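Local coordinates for glycosylation Associate Protein 2 (Streptococcus agalactiae serotype V, PDB 6OYC) that probably works with its partners Gap1 and Gap3 in a complex that supports glycosylation and secretion of a bacterial surface protein through the accessory Sec pathway, at residues Asn45-Ser50 and Lys55-Ile60; Ser138-Arg143 and Asn156-Glu161; His258-Arg263 and Glu283-Phe288; Ala350-Leu355 and Ala382-His387. One frame throughout, in Å; residues are numbered along the deposited sequence.

In the fold
From the N terminus, the four contacts close one after another along the chain, none crossing or enclosing another. Interaction 1 closes the short turn leaving helix 36-52, in the N-terminal domain with a parallel sheet. Interaction 2 follows across the interior of a beta sandwich, bringing together strands of its two sheets about 52 Å, centre to centre, from interaction 1. Interaction 3 starts on strand 251-262, a neighbour of strand 157-165 used by interaction 2, and joins strand 251-262 to strand 283-289 of the C-terminal mixed sheet. Interaction 4 packs helix 341-358 against the loop ahead of strand 388-392; it touches interaction 3, where Lys354 lies against Phe288 and Ala350 against Phe284.

Interaction 1. Residues Asn45-Ser50 and Lys55-Ile60; sequences NYLTSS and KLPRKI
The ring of Tyr46 meets Arg58 in two ways: its hydroxyl receives the backbone N of Arg58 in the plane of the ring, at its edge, while CE2 sits over one face of the Arg58 guanidinium. One face of that guanidinium is covered by Ile60 CG1, 3.5 Å above the plane and over its centre, so the flat cation packs against both an aromatic edge carbon and an aliphatic chain. The ring and guanidinium planes stand 69° apart, which rules out a parallel stack. One face of the tyrosine ring also carries its own helix neighbour, Ser50 OG.

Tyr46 CG lies anti to its backbone nitrogen (chi1 174°), sending the ring off the helix toward the loop. There the bond from Arg58 N to Tyr46 OH is short and nearly straight, 2.8 Å. Pro57, rigid and without an N-H to satisfy, fills the angle between ring and helix: its CB lies 3.5 Å from Tyr46 CE2, and its CG is 3.7 Å from Leu47 CD2. At the helix end, Lys55 N binds Ser50 O at 3.2 Å, a backbone link that ties the emerging loop to the last turns. Ser50 OG turns back to Tyr46 O, which also accepts Ser50 N from the opposite face of its plane.

Chemically, the phenol holds the loop backbone where helix 36-52 turns toward strand 62-65 of the parallel sheet, and the Arg58 guanidinium, packed against Tyr46 and Ile60, directs its NH2 to a salt bridge with Glu43, probably balancing its charge at the surface.

Interaction 2. Residues Ser138-Arg143 and Asn156-Glu161; sequences SQIQIR and NYLELE
Leu158 and Ile142 meet tip to tip, with Leu158 CD2 and Ile142 CD1 4.0 Å apart, at the middle of a purely hydrocarbon contact. The same Leu158 methyl serves a second neighbour: CG2 of Ile140 lies 4.0 Å from Leu158 CD2, the two chains crossing at a slant. Leu158 owes this position to its first torsion, which sets CG anti to the backbone N (chi1 165°) and lets CD2 touch both isoleucines. Branched isoleucine and leucine suit the site because their methyls fill an interior layer and require no polar partner. Ile140, Leu158 and Leu160 are all buried: Leu172 and Phe174 press on Ile140, Val150 and Tyr152 on Leu158, and Phe146 and Leu171 on Leu160, making this the closely packed part.

Ile142 is only partly buried and marks the more open side. Its CD1 lies 4.0 Å from Leu160 CD2, the chains sliding past one another in opposite directions. Next to it, exposed Gln141 leaves the strand on its outer side, and its OE1 takes a hydrogen bond from Asn173 ND2, a role fit for a polar residue at the surface. Glu159 likewise leaves its strand on the side that does not face the isoleucines.

The strands run nearly in the same direction, at 14°, with their axes 10.8 Å apart and without a hydrogen bond between them. Each is bonded instead within its own sheet, 140-142 to 168-180 and 157-165 to 149-153 and 251-262. Such face-to-face packing of two antiparallel sheets is the interior of a beta sandwich.

Interaction 3. Residues His258-Arg263 and Glu283-Phe288; sequences HRRNGR and EFMTYF
Arg260 grips Glu283 end-on with both terminal nitrogens, a bidentate salt bridge that joins the beta sandwich to the mixed sheet of the alpha/beta-hydrolase-like domain. NH2 meets OE2 of Glu283 at 2.6 Å and NH1 meets OE1 at 2.9 Å, each carboxylate oxygen approached from its syn side. Arg260 is extended from CG to NE, a length that lets it span strands whose axes lie 12.6 Å apart.

Both faces of the guanidinium are covered. His258 CB lies over one, and the flexible Met285, bent at chi2, brings CE over the opposite one, 3.6 Å from Arg260 CZ. Glu283 OE2 also sits over one face of the His258 ring, offset toward its rim, the ring and carboxylate planes 68° apart.

Farther out, the charges are shared in a network. Glu308 bonds Arg260 NE and His258 ND1, Glu191 takes His258 NE2, and Arg275 NE forms a second salt bridge with Glu283 OE1. With acidic and basic groups alternating, the opposite charges of Arg260, Glu283 and their partners probably stabilise one another. The carboxylate nonetheless stays twisted 37° from the guanidinium plane, while OE2 remains only 3° out of that plane.

Interaction 4. Residues Ala350-Leu355 and Ala382-His387; sequences AIQEKL and AKLNPH
The helical segment Ala350-Leu355 and the loop Ala382-His387 come closest where the CA atoms of Gln352 and Leu384 lie 7.7 Å apart, and no hydrogen bond joins them. The first is part of helix 341-358; the second leaves helix 372-381 and turns toward strand 388-392. Asn385 adopts a left-handed backbone conformation (phi 46°), which asparagine tolerates better than most residues, and Pro386 follows, leading toward strand 388-392.

Leu384 carries nearly all of the contact, dividing its two methyls between two helix residues. CD1 meets CD1 of Ile351 at 3.8 Å, the side chains crossing at about a right angle in the buried part. CD2 lies against the aliphatic stem of Gln352, 3.4 Å from its CG. The glutamine chain lies along the methyl as far as OE1, 3.8 Å from Leu384 CD2, at the exposed margin of the contact. Glutamine suits this border because it offers carbon to the leucine and a polar end to the surface. Lys383 turns its own amine elsewhere, to Ser442 OG, and makes a cation-pi contact with Tyr379.

Beneath the contact lies the mixed sheet: Ile351 rests on Val299 and Phe301 of strand 297-301 and on Met324 and Ile326 of strand 323-327, whereas Leu384 reaches Leu367 of strand 365-370. The contact thereby joins two successive crossover connections of an alpha/beta-hydrolase-like fold, helix 341-358 leading into strand 365-370 and helix 372-381 leading out of it.

Interaction 1. Residues Asn45-Ser50 and Lys55-Ile60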
# COMPACT_ATOMS: atom_id res chain seq x y z
N ASN B 45 -0.65 34.08 11.36
CA ASN B 45 -1.05 35.27 10.61
C ASN B 45 -1.24 34.92 9.14
O ASN B 45 -2.30 35.17 8.56
CB ASN B 45 -0.02 36.39 10.78
CG ASN B 45 -0.19 37.13 12.09
OD1 ASN B 45 -1.19 36.96 12.79
ND2 ASN B 45 0.80 37.96 12.44
N TYR B 46 -0.23 34.27 8.54
CA TYR B 46 -0.33 33.89 7.13
C TYR B 46 -1.55 33.01 6.88
O TYR B 46 -2.27 33.21 5.90
CB TYR B 46 0.96 33.18 6.69
CG TYR B 46 0.88 32.61 5.29
CD1 TYR B 46 0.74 33.45 4.18
CD2 TYR B 46 0.93 31.25 5.08
CE1 TYR B 46 0.66 32.92 2.89
CE2 TYR B 46 0.85 30.71 3.80
CZ TYR B 46 0.72 31.55 2.71
OH TYR B 46 0.64 31.00 1.45
N LEU B 47 -1.81 32.03 7.75
CA LEU B 47 -2.97 31.17 7.55
C LEU B 47 -4.27 31.95 7.66
O LEU B 47 -5.20 31.75 6.86
CB LEU B 47 -2.97 30.02 8.55
CG LEU B 47 -1.89 28.94 8.39
CD1 LEU B 47 -1.94 28.01 9.60
CD2 LEU B 47 -2.02 28.15 7.07
N THR B 48 -4.37 32.83 8.67
CA THR B 48 -5.57 33.65 8.82
C THR B 48 -5.79 34.51 7.58
O THR B 48 -6.86 34.48 6.97
CB THR B 48 -5.44 34.54 10.07
OG1 THR B 48 -5.38 33.70 11.24
CG2 THR B 48 -6.65 35.48 10.20
N SER B 49 -4.77 35.29 7.21
CA SER B 49 -4.85 36.10 6.00
C SER B 49 -5.32 35.27 4.81
O SER B 49 -6.29 35.62 4.14
CB SER B 49 -3.49 36.74 5.74
OG SER B 49 -3.50 37.39 4.48
N SER B 50 -4.67 34.12 4.58
CA SER B 50 -5.03 33.27 3.44
C SER B 50 -6.52 32.95 3.40
O SER B 50 -7.16 33.05 2.36
CB SER B 50 -4.22 31.97 3.46
OG SER B 50 -2.86 32.22 3.15
N LYS B 55 -7.56 32.28 -0.68
CA LYS B 55 -6.37 31.71 -1.28
C LYS B 55 -5.96 30.46 -0.49
O LYS B 55 -6.15 30.38 0.73
CB LYS B 55 -5.21 32.71 -1.28
CG LYS B 55 -5.55 34.04 -1.94
CD LYS B 55 -5.11 34.07 -3.41
CE LYS B 55 -6.24 33.65 -4.35
NZ LYS B 55 -5.85 33.87 -5.76
N LEU B 56 -5.42 29.49 -1.20
CA LEU B 56 -4.94 28.45 -0.30
C LEU B 56 -3.52 28.75 0.14
O LEU B 56 -2.73 29.29 -0.64
CB LEU B 56 -4.99 27.08 -0.96
CG LEU B 56 -6.37 26.48 -1.21
CD1 LEU B 56 -6.35 25.71 -2.52
CD2 LEU B 56 -6.81 25.58 -0.06
N PRO B 57 -3.17 28.46 1.39
CA PRO B 57 -1.81 28.75 1.85
C PRO B 57 -0.81 27.77 1.25
O PRO B 57 -1.12 26.60 1.04
CB PRO B 57 -1.90 28.57 3.37
CG PRO B 57 -3.04 27.62 3.56
CD PRO B 57 -4.00 27.85 2.43
N ARG B 58 0.39 28.27 0.96
CA ARG B 58 1.46 27.38 0.53
C ARG B 58 1.73 26.33 1.60
O ARG B 58 1.65 26.61 2.80
CB ARG B 58 2.73 28.18 0.21
CG ARG B 58 3.35 28.87 1.40
CD ARG B 58 4.51 28.06 2.01
NE ARG B 58 5.02 28.66 3.25
CZ ARG B 58 4.37 28.67 4.41
NH1 ARG B 58 3.18 28.11 4.53
NH2 ARG B 58 4.94 29.25 5.46
N LYS B 59 2.01 25.10 1.16
CA LYS B 59 2.25 23.96 2.04
C LYS B 59 3.71 23.95 2.48
O LYS B 59 4.61 24.28 1.70
CB LYS B 59 1.90 22.66 1.30
CG LYS B 59 2.05 21.34 2.10
CD LYS B 59 1.99 20.12 1.14
CE LYS B 59 1.85 18.77 1.87
NZ LYS B 59 0.50 18.15 1.72
N ILE B 60 3.94 23.60 3.74
CA ILE B 60 5.28 23.25 4.21
C ILE B 60 5.32 21.73 4.30
O ILE B 60 4.59 21.12 5.09
CB ILE B 60 5.62 23.90 5.56
CG1 ILE B 60 5.43 25.41 5.48
CG2 ILE B 60 7.07 23.56 5.93
CD1 ILE B 60 5.80 26.15 6.76

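Interaction 2. Residues Ser138-Arg143 and Asn156-Glu161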
# COMPACT_ATOMS: atom_id res chain seq x y z
N SER B 138 1.16 -10.38 -20.49
CA SER B 138 0.63 -10.37 -21.85
C SER B 138 1.35 -9.34 -22.71
O SER B 138 1.47 -9.53 -23.92
CB SER B 138 -0.87 -10.07 -21.84
OG SER B 138 -1.11 -8.83 -21.22
N GLN B 139 1.83 -8.24 -22.10
CA GLN B 139 2.68 -7.26 -22.76
C GLN B 139 3.99 -7.82 -23.28
O GLN B 139 4.71 -7.13 -24.02
CB GLN B 139 3.10 -6.16 -21.78
CG GLN B 139 2.13 -5.15 -21.48
CD GLN B 139 2.84 -3.86 -21.27
OE1 GLN B 139 4.02 -3.67 -21.70
NE2 GLN B 139 2.14 -2.93 -20.64
N ILE B 140 4.40 -8.99 -22.79
CA ILE B 140 5.74 -9.48 -23.06
C ILE B 140 5.81 -10.01 -24.49
O ILE B 140 4.90 -10.70 -24.96
CB ILE B 140 6.13 -10.55 -22.02
CG1 ILE B 140 6.25 -9.90 -20.64
CG2 ILE B 140 7.44 -11.24 -22.40
CD1 ILE B 140 6.71 -10.84 -19.54
N GLN B 141 6.88 -9.65 -25.19
CA GLN B 141 7.17 -10.19 -26.52
C GLN B 141 8.46 -11.00 -26.40
O GLN B 141 9.55 -10.43 -26.29
CB GLN B 141 7.28 -9.07 -27.55
CG GLN B 141 5.97 -8.35 -27.80
CD GLN B 141 6.13 -7.04 -28.56
OE1 GLN B 141 6.98 -6.19 -28.22
NE2 GLN B 141 5.33 -6.86 -29.59
N ILE B 142 8.34 -12.33 -26.39
CA ILE B 142 9.50 -13.20 -26.33
C ILE B 142 10.21 -13.17 -27.68
O ILE B 142 9.58 -12.97 -28.72
CB ILE B 142 9.08 -14.63 -25.94
CG1 ILE B 142 8.36 -14.62 -24.60
CG2 ILE B 142 10.29 -15.59 -25.83
CD1 ILE B 142 7.31 -15.70 -24.52
N ARG B 143 11.53 -13.33 -27.67
CA ARG B 143 12.23 -13.39 -28.94
C ARG B 143 11.69 -14.58 -29.74
O ARG B 143 11.46 -15.66 -29.19
CB ARG B 143 13.74 -13.49 -28.74
CG ARG B 143 14.28 -14.83 -28.37
CD ARG B 143 15.77 -14.78 -28.56
NE ARG B 143 16.48 -15.50 -27.51
CZ ARG B 143 16.77 -16.79 -27.58
NH1 ARG B 143 16.41 -17.48 -28.65
NH2 ARG B 143 17.44 -17.37 -26.60
N ASN B 156 -1.39 -14.04 -15.27
CA ASN B 156 -0.40 -13.22 -14.59
C ASN B 156 0.99 -13.84 -14.46
O ASN B 156 1.88 -13.19 -13.89
CB ASN B 156 -0.93 -12.84 -13.20
CG ASN B 156 -2.26 -12.08 -13.29
OD1 ASN B 156 -3.34 -12.67 -13.12
ND2 ASN B 156 -2.18 -10.77 -13.57
N TYR B 157 1.21 -15.04 -14.98
CA TYR B 157 2.53 -15.67 -14.88
C TYR B 157 2.93 -16.30 -16.21
O TYR B 157 2.13 -16.97 -16.87
CB TYR B 157 2.56 -16.69 -13.75
CG TYR B 157 2.38 -15.98 -12.43
CD1 TYR B 157 1.11 -15.77 -11.90
CD2 TYR B 157 3.47 -15.47 -11.74
CE1 TYR B 157 0.95 -15.09 -10.70
CE2 TYR B 157 3.32 -14.79 -10.55
CZ TYR B 157 2.06 -14.60 -10.03
OH TYR B 157 1.90 -13.92 -8.84
N LEU B 158 4.18 -16.04 -16.59
CA LEU B 158 4.80 -16.61 -17.78
C LEU B 158 5.99 -17.44 -17.34
O LEU B 158 6.82 -17.00 -16.53
CB LEU B 158 5.24 -15.53 -18.77
CG LEU B 158 6.21 -15.95 -19.86
CD1 LEU B 158 5.66 -17.09 -20.71
CD2 LEU B 158 6.57 -14.75 -20.75
N GLU B 159 6.08 -18.65 -17.89
CA GLU B 159 7.06 -19.64 -17.51
C GLU B 159 7.88 -20.00 -18.74
O GLU B 159 7.32 -20.43 -19.76
CB GLU B 159 6.36 -20.88 -16.94
CG GLU B 159 7.21 -21.78 -16.10
CD GLU B 159 6.40 -22.92 -15.52
OE1 GLU B 159 5.18 -22.99 -15.80
OE2 GLU B 159 6.99 -23.75 -14.79
N LEU B 160 9.20 -19.81 -18.65
CA LEU B 160 10.13 -20.13 -19.72
C LEU B 160 11.12 -21.15 -19.21
O LEU B 160 11.68 -20.98 -18.12
CB LEU B 160 10.87 -18.88 -20.20
CG LEU B 160 9.89 -17.79 -20.63
CD1 LEU B 160 10.44 -16.39 -20.39
CD2 LEU B 160 9.54 -18.00 -22.09
N GLU B 161 11.35 -22.20 -19.99
CA GLU B 161 12.28 -23.25 -19.60
C GLU B 161 13.15 -23.67 -20.78
O GLU B 161 12.62 -23.92 -21.87
CB GLU B 161 11.53 -24.45 -19.04
CG GLU B 161 12.43 -25.60 -18.64
CD GLU B 161 11.66 -26.69 -17.91
OE1 GLU B 161 10.41 -26.66 -17.91
OE2 GLU B 161 12.32 -27.58 -17.33

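Interaction 3. Residues His258-Arg263 and Glu283-Phe288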
# COMPACT_ATOMS: atom_id res chain seq x y z
N HIS B 258 5.65 -4.30 -11.68
CA HIS B 258 5.04 -3.15 -11.04
C HIS B 258 5.85 -1.90 -11.31
O HIS B 258 7.09 -1.93 -11.23
CB HIS B 258 4.94 -3.33 -9.52
CG HIS B 258 4.18 -4.54 -9.10
ND1 HIS B 258 2.85 -4.48 -8.72
CD2 HIS B 258 4.55 -5.84 -8.98
CE1 HIS B 258 2.44 -5.69 -8.39
NE2 HIS B 258 3.45 -6.53 -8.53
N ARG B 259 5.16 -0.79 -11.54
CA ARG B 259 5.81 0.52 -11.56
C ARG B 259 5.03 1.49 -10.70
O ARG B 259 3.79 1.52 -10.76
CB ARG B 259 5.95 1.04 -13.00
CG ARG B 259 4.64 1.35 -13.71
CD ARG B 259 4.44 2.84 -13.70
NE ARG B 259 3.38 3.25 -14.59
CZ ARG B 259 2.84 4.46 -14.60
NH1 ARG B 259 3.27 5.39 -13.75
NH2 ARG B 259 1.87 4.75 -15.46
N ARG B 260 5.73 2.28 -9.89
CA ARG B 260 5.11 3.10 -8.85
C ARG B 260 5.76 4.47 -8.77
O ARG B 260 6.96 4.63 -9.03
CB ARG B 260 5.21 2.42 -7.46
CG ARG B 260 4.42 1.12 -7.37
CD ARG B 260 4.81 0.23 -6.17
NE ARG B 260 4.15 -1.07 -6.28
CZ ARG B 260 4.69 -2.21 -5.87
NH1 ARG B 260 5.89 -2.21 -5.30
NH2 ARG B 260 4.02 -3.35 -6.00
N ASN B 261 4.96 5.47 -8.41
CA ASN B 261 5.53 6.74 -7.96
C ASN B 261 6.22 6.50 -6.62
O ASN B 261 5.57 6.09 -5.65
CB ASN B 261 4.45 7.82 -7.82
CG ASN B 261 3.77 8.20 -9.14
OD1 ASN B 261 4.09 7.67 -10.22
ND2 ASN B 261 2.81 9.11 -9.05
N GLY B 262 7.53 6.71 -6.58
CA GLY B 262 8.33 6.35 -5.42
C GLY B 262 8.84 7.54 -4.64
O GLY B 262 8.94 8.66 -5.15
N ARG B 263 9.20 7.30 -3.38
CA ARG B 263 9.64 8.37 -2.50
C ARG B 263 11.07 8.18 -2.03
O ARG B 263 11.52 8.91 -1.14
CB ARG B 263 8.67 8.46 -1.31
CG ARG B 263 7.23 8.74 -1.76
CD ARG B 263 6.28 8.87 -0.58
NE ARG B 263 4.91 9.08 -1.03
CZ ARG B 263 4.35 10.27 -1.26
NH1 ARG B 263 5.05 11.40 -1.07
NH2 ARG B 263 3.10 10.32 -1.68
N GLU B 283 3.52 -9.11 -2.46
CA GLU B 283 3.54 -7.95 -1.59
C GLU B 283 2.17 -7.67 -1.01
O GLU B 283 1.13 -8.01 -1.59
CB GLU B 283 4.01 -6.68 -2.32
CG GLU B 283 5.26 -6.85 -3.17
CD GLU B 283 5.43 -5.73 -4.20
OE1 GLU B 283 6.28 -4.83 -4.02
OE2 GLU B 283 4.69 -5.74 -5.20
N PHE B 284 2.18 -7.02 0.16
CA PHE B 284 1.10 -6.15 0.60
C PHE B 284 1.73 -4.91 1.19
O PHE B 284 2.92 -4.89 1.55
CB PHE B 284 0.15 -6.84 1.63
CG PHE B 284 0.81 -7.22 2.95
CD1 PHE B 284 1.48 -8.44 3.09
CD2 PHE B 284 0.70 -6.39 4.07
CE1 PHE B 284 2.06 -8.80 4.31
CE2 PHE B 284 1.28 -6.75 5.30
CZ PHE B 284 1.95 -7.95 5.42
N MET B 285 0.94 -3.85 1.28
CA MET B 285 1.42 -2.61 1.86
C MET B 285 0.52 -2.19 3.01
O MET B 285 -0.67 -2.53 3.05
CB MET B 285 1.50 -1.49 0.82
CG MET B 285 2.66 -1.68 -0.13
SD MET B 285 2.29 -2.93 -1.36
CE MET B 285 3.71 -2.69 -2.45
N THR B 286 1.08 -1.43 3.94
CA THR B 286 0.30 -0.94 5.07
C THR B 286 0.59 0.54 5.26
O THR B 286 1.70 1.01 5.02
CB THR B 286 0.63 -1.72 6.37
OG1 THR B 286 2.02 -1.59 6.67
CG2 THR B 286 0.29 -3.20 6.22
N TYR B 287 -0.43 1.27 5.68
CA TYR B 287 -0.27 2.65 6.11
C TYR B 287 -0.85 2.79 7.50
O TYR B 287 -1.94 2.27 7.78
CB TYR B 287 -0.96 3.62 5.15
CG TYR B 287 -0.82 5.04 5.64
CD1 TYR B 287 0.38 5.71 5.51
CD2 TYR B 287 -1.87 5.68 6.29
CE1 TYR B 287 0.54 6.98 5.97
CE2 TYR B 287 -1.73 6.96 6.77
CZ TYR B 287 -0.52 7.60 6.60
OH TYR B 287 -0.36 8.88 7.06
N PHE B 288 -0.15 3.51 8.38
CA PHE B 288 -0.59 3.60 9.77
C PHE B 288 -0.48 5.03 10.28
O PHE B 288 0.58 5.65 10.15
CB PHE B 288 0.24 2.65 10.65
CG PHE B 288 0.09 2.88 12.13
CD1 PHE B 288 -1.10 2.55 12.79
CD2 PHE B 288 1.15 3.38 12.87
CE1 PHE B 288 -1.22 2.74 14.18
CE2 PHE B 288 1.03 3.57 14.25
CZ PHE B 288 -0.15 3.25 14.91

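Interaction 4. Residues Ala350-Leu355 and Ala382-His387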
# COMPACT_ATOMS: atom_id res chain seq x y z
N ALA B 350 1.56 -7.63 11.17
CA ALA B 350 1.61 -6.19 10.90
C ALA B 350 0.55 -5.45 11.69
O ALA B 350 0.80 -4.36 12.21
CB ALA B 350 1.46 -5.91 9.41
N ILE B 351 -0.66 -6.03 11.78
CA ILE B 351 -1.70 -5.42 12.61
C ILE B 351 -1.36 -5.55 14.10
O ILE B 351 -1.43 -4.57 14.85
CB ILE B 351 -3.08 -6.01 12.27
CG1 ILE B 351 -3.37 -5.82 10.78
CG2 ILE B 351 -4.17 -5.32 13.10
CD1 ILE B 351 -4.30 -6.84 10.18
N GLN B 352 -0.94 -6.75 14.54
CA GLN B 352 -0.56 -6.91 15.95
C GLN B 352 0.56 -5.96 16.33
O GLN B 352 0.59 -5.46 17.47
CB GLN B 352 -0.14 -8.36 16.22
CG GLN B 352 -1.28 -9.34 16.02
CD GLN B 352 -1.02 -10.76 16.53
OE1 GLN B 352 -1.93 -11.40 17.04
NE2 GLN B 352 0.21 -11.27 16.34
N GLU B 353 1.47 -5.68 15.40
CA GLU B 353 2.57 -4.78 15.70
C GLU B 353 2.05 -3.37 16.00
O GLU B 353 2.56 -2.70 16.91
CB GLU B 353 3.56 -4.77 14.55
CG GLU B 353 4.87 -4.06 14.82
CD GLU B 353 5.69 -3.89 13.54
OE1 GLU B 353 5.83 -2.74 13.07
OE2 GLU B 353 6.17 -4.91 13.00
N LYS B 354 1.02 -2.92 15.28
CA LYS B 354 0.52 -1.57 15.53
C LYS B 354 -0.36 -1.50 16.77
O LYS B 354 -0.41 -0.46 17.43
CB LYS B 354 -0.24 -1.05 14.31
CG LYS B 354 0.53 -1.20 13.03
CD LYS B 354 1.80 -0.39 13.04
CE LYS B 354 2.73 -0.85 11.91
NZ LYS B 354 3.95 0.01 11.84
N LEU B 355 -1.08 -2.59 17.08
CA LEU B 355 -1.73 -2.68 18.38
C LEU B 355 -0.71 -2.56 19.50
O LEU B 355 -0.88 -1.76 20.43
CB LEU B 355 -2.50 -3.99 18.50
CG LEU B 355 -3.91 -3.98 17.90
CD1 LEU B 355 -4.38 -5.39 17.66
CD2 LEU B 355 -4.86 -3.25 18.79
N ALA B 382 -9.99 -13.88 12.29
CA ALA B 382 -9.89 -15.16 12.99
C ALA B 382 -8.61 -15.30 13.81
O ALA B 382 -8.61 -15.98 14.84
CB ALA B 382 -9.99 -16.30 11.96
N LYS B 383 -7.52 -14.67 13.39
CA LYS B 383 -6.28 -14.74 14.15
C LYS B 383 -6.10 -13.58 15.10
O LYS B 383 -5.12 -13.56 15.86
CB LYS B 383 -5.08 -14.80 13.20
CG LYS B 383 -4.77 -16.19 12.69
CD LYS B 383 -5.70 -16.53 11.54
CE LYS B 383 -5.03 -17.38 10.48
NZ LYS B 383 -5.88 -17.38 9.24
N LEU B 384 -7.01 -12.61 15.08
CA LEU B 384 -6.82 -11.39 15.83
C LEU B 384 -7.85 -11.16 16.92
O LEU B 384 -7.61 -10.31 17.80
CB LEU B 384 -6.81 -10.18 14.88
CG LEU B 384 -5.58 -10.11 13.96
CD1 LEU B 384 -5.84 -9.22 12.76
CD2 LEU B 384 -4.41 -9.61 14.75
N ASN B 385 -8.97 -11.89 16.92
CA ASN B 385 -10.05 -11.76 17.89
C ASN B 385 -10.39 -10.27 18.12
O ASN B 385 -10.28 -9.78 19.24
CB ASN B 385 -9.69 -12.44 19.21
CG ASN B 385 -10.91 -12.76 20.05
OD1 ASN B 385 -11.99 -12.20 19.87
ND2 ASN B 385 -10.75 -13.68 21.00
N PRO B 386 -10.78 -9.55 17.07
CA PRO B 386 -11.00 -8.11 17.23
C PRO B 386 -12.30 -7.83 17.98
O PRO B 386 -13.18 -8.68 18.15
CB PRO B 386 -11.08 -7.61 15.78
CG PRO B 386 -11.65 -8.78 15.04
CD PRO B 386 -11.05 -10.00 15.70
N HIS B 387 -12.41 -6.57 18.41
CA HIS B 387 -13.65 -6.12 19.01
C HIS B 387 -14.81 -6.16 18.02
O HIS B 387 -15.92 -6.57 18.36
CB HIS B 387 -13.48 -4.70 19.54
CG HIS B 387 -14.73 -4.15 20.15
ND1 HIS B 387 -15.23 -4.60 21.35
CD2 HIS B 387 -15.59 -3.20 19.71
CE1 HIS B 387 -16.34 -3.94 21.64
NE2 HIS B 387 -16.58 -3.09 20.66